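Side-chain contacts in protease Do-like 2, chloroplastic (Arabidopsis thaliana, PDB 4FLN), which acts as a serine protease that performs the primary cleavage of the photodamaged D1 protein in plant photosystem II: residues P60-P65 / V93-Q98; Y363-G368 / S384-E389. All coordinates share one frame; numbering follows the deposited sequence.

From the N terminus, the chain leaves strand 50-57 of the first barrel of the protease domain; interaction 1 joins the loop that follows, at 60-65, to the turn leading into strand 96-102, closing a span that holds strands 72-82 and 85-88 and helix 90-93. Interaction 2 follows much later, closing a short span between 363-368 and the start of helix 385-391 in the second PDZ domain. The two are in series and neither encloses the other, yet they touch in space. Tyr62 of interaction 1 packs on Ile365, Pro386 and Leu387 of interaction 2, tying the protease barrel to this PDZ domain through one protruding loop.

Interaction 1: residues P60-P65 / V93-Q98; sequences PDYSLP and VEHDTQ
The imidazole of His95 is approached obliquely by two groups from 60-65: the CD methylene of Pro60 and, at longer range, the hydroxyl of Tyr62. CD sits 3.6 Å from NE2 of His95 and 3.8 Å from its CD2, so the pyrrolidine ring meets the imidazole near NE2, and the two side chains cross at about a right angle. Tyr62 OH stays 4.3 Å from His95 NE2 without a hydrogen bond. On His95, CG is anti to the carbonyl carbon and beside the backbone N (chi1 -66°), which sends the ring out from its turn toward Pro60. The turn itself passes through a left-handed backbone conformation at His95, between helix 90-93 and strand 96-102.

Around this small contact the neighbouring backbone is tied more firmly: Glu94 O accepts from His57 ND1, and Thr97 OG1 bonds to Thr58 OG1, where strands 50-57 and 96-102 of the closed barrel meet. Beyond Pro60 the loop turns to the second PDZ domain, with Tyr62 N and Ser63 N both donating to Glu390 OE2. Pro60 also packs on Pro370. By its place between the first two strands, the loop probably corresponds to loop LA of HtrA-type proteases.

Nothing across the contact is directional. The whole contact, Tyr62 included, buries 83 Å², and no polar bond between the two segments fixes the rotation of the His95 ring, so the position of the loop probably depends more on its hydrogen bonds to Glu390 and Glu391 of helix 385-391.

Interaction 2: residues Y363-G368 / S384-E389; sequences YHIDGG and SEPLIE
Tyr363 and Glu385 are brought alongside by two torsions: in Tyr363, CG lies beside the backbone N and anti to the carbonyl carbon (chi1 -68°), while the Glu385 chain is bent at chi2 (71°) and folds its carboxylate over the phenol ring. The side chains run side by side and point the same way, the flat groups only 23° apart. Glu385 OE1 stands 3.7 Å above the Tyr363 ring plane, over its centre, and Glu385 CG touches Tyr363 CE1 at 3.4 Å.

Carboxylate against aromatic face is probably not attractive by itself; here Glu385 OE2 forms a salt bridge with Arg405, against which Tyr363 also packs. On its other contacts, Tyr363 stacks edge-to-face with His359 and packs on a modified side chain of the bound peptide. An alanine in place of Tyr363 would take away the aromatic plate, and the Glu385 chain would probably lose its cover and be held chiefly by Arg405.

Next to this pair, Pro386 CG lies 3.6 Å from Tyr363 O and 3.9 Å from Ile365 CG1, the Ile365 and Pro386 side chains sliding past each other in opposite directions. Ile365 is the second residue of a type I' turn running from His364 to Gly367, closed by Gly367 N to His364 O.

Ser384 is the N-cap, its OG accepting a weak bond from Leu387 N (3.3 Å), and Pro386 sits in the first turn, where the missing N-H costs no helical bond. The arrangement is that of a loop segment of the second PDZ domain lying across the N terminus of helix 385-391, capped by Ser384, directly after strand 378-382.

Interaction 1: residues P60-P65 / V93-Q98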
loop_
_atom_site.group_PDB
_atom_site.type_symbol
_atom_site.label_atom_id
_atom_site.label_comp_id
_atom_site.label_asym_id
_atom_site.label_seq_id
_atom_site.Cartn_x
_atom_site.Cartn_y
_atom_site.Cartn_z
ATOM N N PRO B 60 -1.419 20.721 -24.778
ATOM C CA PRO B 60 -1.227 19.733 -25.842
ATOM C C PRO B 60 -0.844 18.393 -25.240
ATOM O O PRO B 60 -0.243 18.362 -24.172
ATOM C CB PRO B 60 -0.041 20.301 -26.613
ATOM C CG PRO B 60 0.773 20.957 -25.563
ATOM C CD PRO B 60 -0.206 21.528 -24.560
ATOM N N ASP B 61 -1.177 17.302 -25.912
ATOM C CA ASP B 61 -0.711 15.991 -25.501
ATOM C C ASP B 61 0.629 15.778 -26.199
ATOM O O ASP B 61 0.724 15.957 -27.406
ATOM C CB ASP B 61 -1.731 14.934 -25.933
ATOM C CG ASP B 61 -1.301 13.511 -25.598
ATOM O OD1 ASP B 61 -1.815 12.951 -24.608
ATOM O OD2 ASP B 61 -0.470 12.938 -26.338
ATOM N N TYR B 62 1.677 15.435 -25.458
ATOM C CA TYR B 62 2.986 15.206 -26.083
ATOM C C TYR B 62 3.136 13.811 -26.687
ATOM O O TYR B 62 3.784 13.628 -27.726
ATOM C CB TYR B 62 4.119 15.519 -25.104
ATOM C CG TYR B 62 4.028 16.931 -24.595
ATOM C CD1 TYR B 62 4.745 17.956 -25.194
ATOM C CD2 TYR B 62 3.186 17.250 -23.542
ATOM C CE1 TYR B 62 4.644 19.255 -24.742
ATOM C CE2 TYR B 62 3.078 18.542 -23.082
ATOM C CZ TYR B 62 3.806 19.540 -23.686
ATOM O OH TYR B 62 3.696 20.823 -23.218
ATOM N N SER B 63 2.529 12.836 -26.019
ATOM C CA SER B 63 2.536 11.458 -26.475
ATOM C C SER B 63 1.940 11.379 -27.869
ATOM O O SER B 63 2.494 10.731 -28.756
ATOM C CB SER B 63 1.748 10.587 -25.503
ATOM O OG SER B 63 2.282 10.688 -24.192
ATOM N N LEU B 64 0.813 12.055 -28.060
ATOM C CA LEU B 64 0.189 12.165 -29.375
ATOM C C LEU B 64 0.074 13.649 -29.749
ATOM O O LEU B 64 -0.939 14.282 -29.446
ATOM C CB LEU B 64 -1.205 11.531 -29.348
ATOM C CG LEU B 64 -1.391 10.181 -28.641
ATOM C CD1 LEU B 64 -2.840 9.997 -28.196
ATOM C CD2 LEU B 64 -0.941 9.021 -29.519
ATOM N N PRO B 65 1.117 14.226 -30.381
ATOM C CA PRO B 65 1.019 15.687 -30.475
ATOM C C PRO B 65 0.318 16.265 -31.708
ATOM O O PRO B 65 0.721 17.338 -32.159
ATOM C CB PRO B 65 2.489 16.090 -30.551
ATOM C CG PRO B 65 3.123 14.958 -31.316
ATOM C CD PRO B 65 2.403 13.712 -30.883
ATOM N N VAL B 93 -2.106 31.088 -15.399
ATOM C CA VAL B 93 -2.597 31.361 -16.746
ATOM C C VAL B 93 -1.976 30.462 -17.808
ATOM O O VAL B 93 -2.179 30.668 -18.999
ATOM C CB VAL B 93 -2.351 32.815 -17.147
ATOM C CG1 VAL B 93 -3.195 33.748 -16.300
ATOM C CG2 VAL B 93 -0.871 33.148 -17.031
ATOM N N GLU B 94 -1.181 29.494 -17.377
ATOM C CA GLU B 94 -0.511 28.594 -18.304
ATOM C C GLU B 94 -1.476 27.967 -19.323
ATOM O O GLU B 94 -2.579 27.553 -18.968
ATOM C CB GLU B 94 0.226 27.514 -17.517
ATOM C CG GLU B 94 0.294 26.175 -18.204
ATOM C CD GLU B 94 1.165 25.188 -17.448
ATOM O OE1 GLU B 94 0.825 23.980 -17.425
ATOM O OE2 GLU B 94 2.193 25.625 -16.882
ATOM N N HIS B 95 -1.047 27.915 -20.586
ATOM C CA HIS B 95 -1.859 27.404 -21.701
ATOM C C HIS B 95 -3.264 27.997 -21.715
ATOM O O HIS B 95 -4.247 27.277 -21.896
ATOM C CB HIS B 95 -1.964 25.874 -21.671
ATOM C CG HIS B 95 -0.672 25.163 -21.920
ATOM N ND1 HIS B 95 -0.007 24.464 -20.935
ATOM C CD2 HIS B 95 0.073 25.030 -23.044
ATOM C CE1 HIS B 95 1.093 23.933 -21.440
ATOM N NE2 HIS B 95 1.165 24.260 -22.718
ATOM N N ASP B 96 -3.360 29.310 -21.555
ATOM C CA ASP B 96 -4.659 29.929 -21.348
ATOM C C ASP B 96 -5.546 29.882 -22.590
ATOM O O ASP B 96 -5.191 30.401 -23.648
ATOM C CB ASP B 96 -4.488 31.378 -20.862
ATOM C CG ASP B 96 -3.881 32.291 -21.917
ATOM O OD1 ASP B 96 -2.693 32.103 -22.255
ATOM O OD2 ASP B 96 -4.593 33.204 -22.397
ATOM N N THR B 97 -6.704 29.248 -22.450
ATOM C CA THR B 97 -7.748 29.328 -23.460
ATOM C C THR B 97 -8.496 30.638 -23.270
ATOM O O THR B 97 -8.756 31.376 -24.220
ATOM C CB THR B 97 -8.730 28.169 -23.335
ATOM O OG1 THR B 97 -8.062 26.945 -23.666
ATOM C CG2 THR B 97 -9.902 28.374 -24.268
ATOM N N GLN B 98 -8.840 30.910 -22.018
ATOM C CA GLN B 98 -9.401 32.193 -21.627
ATOM C C GLN B 98 -9.069 32.459 -20.157
ATOM O O GLN B 98 -8.855 31.531 -19.366
ATOM C CB GLN B 98 -10.913 32.232 -21.863
ATOM C CG GLN B 98 -11.693 31.225 -21.042
ATOM C CD GLN B 98 -13.185 31.306 -21.281
ATOM O OE1 GLN B 98 -13.978 30.968 -20.405
ATOM N NE2 GLN B 98 -13.577 31.751 -22.473
#

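Interaction 2: residues Y363-G368 / S384-E389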
loop_
_atom_site.group_PDB
_atom_site.type_symbol
_atom_site.label_atom_id
_atom_site.label_comp_id
_atom_site.label_asym_id
_atom_site.label_seq_id
_atom_site.Cartn_x
_atom_site.Cartn_y
_atom_site.Cartn_z
ATOM N N TYR B 363 12.274 21.964 -20.770
ATOM C CA TYR B 363 11.143 21.837 -19.858
ATOM C C TYR B 363 9.891 22.545 -20.373
ATOM O O TYR B 363 8.776 22.091 -20.138
ATOM C CB TYR B 363 11.513 22.356 -18.465
ATOM C CG TYR B 363 12.541 21.502 -17.755
ATOM C CD1 TYR B 363 12.152 20.533 -16.839
ATOM C CD2 TYR B 363 13.901 21.652 -18.013
ATOM C CE1 TYR B 363 13.089 19.739 -16.190
ATOM C CE2 TYR B 363 14.848 20.862 -17.370
ATOM C CZ TYR B 363 14.432 19.906 -16.460
ATOM O OH TYR B 363 15.356 19.116 -15.812
ATOM N N HIS B 364 10.086 23.678 -21.046
ATOM C CA HIS B 364 8.987 24.602 -21.341
ATOM C C HIS B 364 8.285 24.514 -22.715
ATOM O O HIS B 364 7.209 25.090 -22.889
ATOM C CB HIS B 364 9.447 26.040 -21.033
ATOM C CG HIS B 364 8.690 27.103 -21.767
ATOM N ND1 HIS B 364 7.313 27.175 -21.772
ATOM C CD2 HIS B 364 9.121 28.149 -22.515
ATOM C CE1 HIS B 364 6.928 28.212 -22.497
ATOM N NE2 HIS B 364 8.007 28.820 -22.958
ATOM N N ILE B 365 8.858 23.791 -23.672
ATOM C CA ILE B 365 8.261 23.646 -25.018
ATOM C C ILE B 365 8.151 24.944 -25.828
ATOM O O ILE B 365 7.773 24.912 -26.997
ATOM C CB ILE B 365 6.845 23.009 -25.006
ATOM C CG1 ILE B 365 6.676 22.029 -23.845
ATOM C CG2 ILE B 365 6.540 22.356 -26.355
ATOM C CD1 ILE B 365 5.817 22.574 -22.707
ATOM N N ASP B 366 8.474 26.074 -25.207
ATOM C CA ASP B 366 8.244 27.394 -25.800
ATOM C C ASP B 366 6.754 27.707 -25.940
ATOM O O ASP B 366 6.357 28.534 -26.762
ATOM C CB ASP B 366 8.919 27.501 -27.174
ATOM C CG ASP B 366 10.413 27.248 -27.115
ATOM O OD1 ASP B 366 10.863 26.542 -26.188
ATOM O OD2 ASP B 366 11.137 27.754 -28.000
ATOM N N GLY B 367 5.934 27.055 -25.120
ATOM C CA GLY B 367 4.493 27.209 -25.200
ATOM C C GLY B 367 3.973 26.647 -26.509
ATOM O O GLY B 367 4.746 26.148 -27.324
ATOM N N GLY B 368 2.665 26.733 -26.721
ATOM C CA GLY B 368 2.073 26.261 -27.960
ATOM C C GLY B 368 2.079 24.748 -28.107
ATOM O O GLY B 368 1.855 24.022 -27.139
ATOM N N SER B 384 11.281 15.901 -24.924
ATOM C CA SER B 384 11.083 17.010 -24.003
ATOM C C SER B 384 10.741 16.463 -22.625
ATOM O O SER B 384 10.363 15.306 -22.486
ATOM C CB SER B 384 9.980 17.949 -24.505
ATOM O OG SER B 384 8.698 17.349 -24.419
ATOM N N GLU B 385 10.869 17.290 -21.600
ATOM C CA GLU B 385 10.550 16.823 -20.262
ATOM C C GLU B 385 9.073 16.409 -20.125
ATOM O O GLU B 385 8.770 15.319 -19.628
ATOM C CB GLU B 385 10.965 17.849 -19.212
ATOM C CG GLU B 385 11.906 17.271 -18.161
ATOM C CD GLU B 385 13.301 16.968 -18.704
ATOM O OE1 GLU B 385 13.835 17.793 -19.482
ATOM O OE2 GLU B 385 13.868 15.908 -18.346
ATOM N N PRO B 386 8.150 17.267 -20.588
ATOM C CA PRO B 386 6.725 16.918 -20.574
ATOM C C PRO B 386 6.447 15.566 -21.226
ATOM O O PRO B 386 5.663 14.790 -20.679
ATOM C CB PRO B 386 6.090 18.027 -21.401
ATOM C CG PRO B 386 6.997 19.184 -21.232
ATOM C CD PRO B 386 8.382 18.614 -21.132
ATOM N N LEU B 387 7.077 15.282 -22.367
ATOM C CA LEU B 387 6.887 13.988 -23.028
ATOM C C LEU B 387 7.289 12.834 -22.106
ATOM O O LEU B 387 6.546 11.872 -21.928
ATOM C CB LEU B 387 7.673 13.916 -24.346
ATOM C CG LEU B 387 7.554 12.610 -25.141
ATOM C CD1 LEU B 387 6.099 12.227 -25.254
ATOM C CD2 LEU B 387 8.173 12.757 -26.527
ATOM N N ILE B 388 8.481 12.946 -21.534
ATOM C CA ILE B 388 8.958 12.018 -20.525
ATOM C C ILE B 388 7.943 11.899 -19.385
ATOM O O ILE B 388 7.499 10.800 -19.059
ATOM C CB ILE B 388 10.327 12.482 -19.973
ATOM C CG1 ILE B 388 11.357 12.539 -21.103
ATOM C CG2 ILE B 388 10.802 11.574 -18.848
ATOM C CD1 ILE B 388 12.710 13.009 -20.678
ATOM N N GLU B 389 7.557 13.027 -18.795
ATOM C CA GLU B 389 6.579 13.013 -17.708
ATOM C C GLU B 389 5.331 12.193 -18.068
ATOM O O GLU B 389 4.865 11.364 -17.290
ATOM C CB GLU B 389 6.176 14.440 -17.323
ATOM C CG GLU B 389 6.496 14.834 -15.884
ATOM C CD GLU B 389 7.978 15.141 -15.661
ATOM O OE1 GLU B 389 8.817 14.220 -15.793
ATOM O OE2 GLU B 389 8.302 16.310 -15.348
#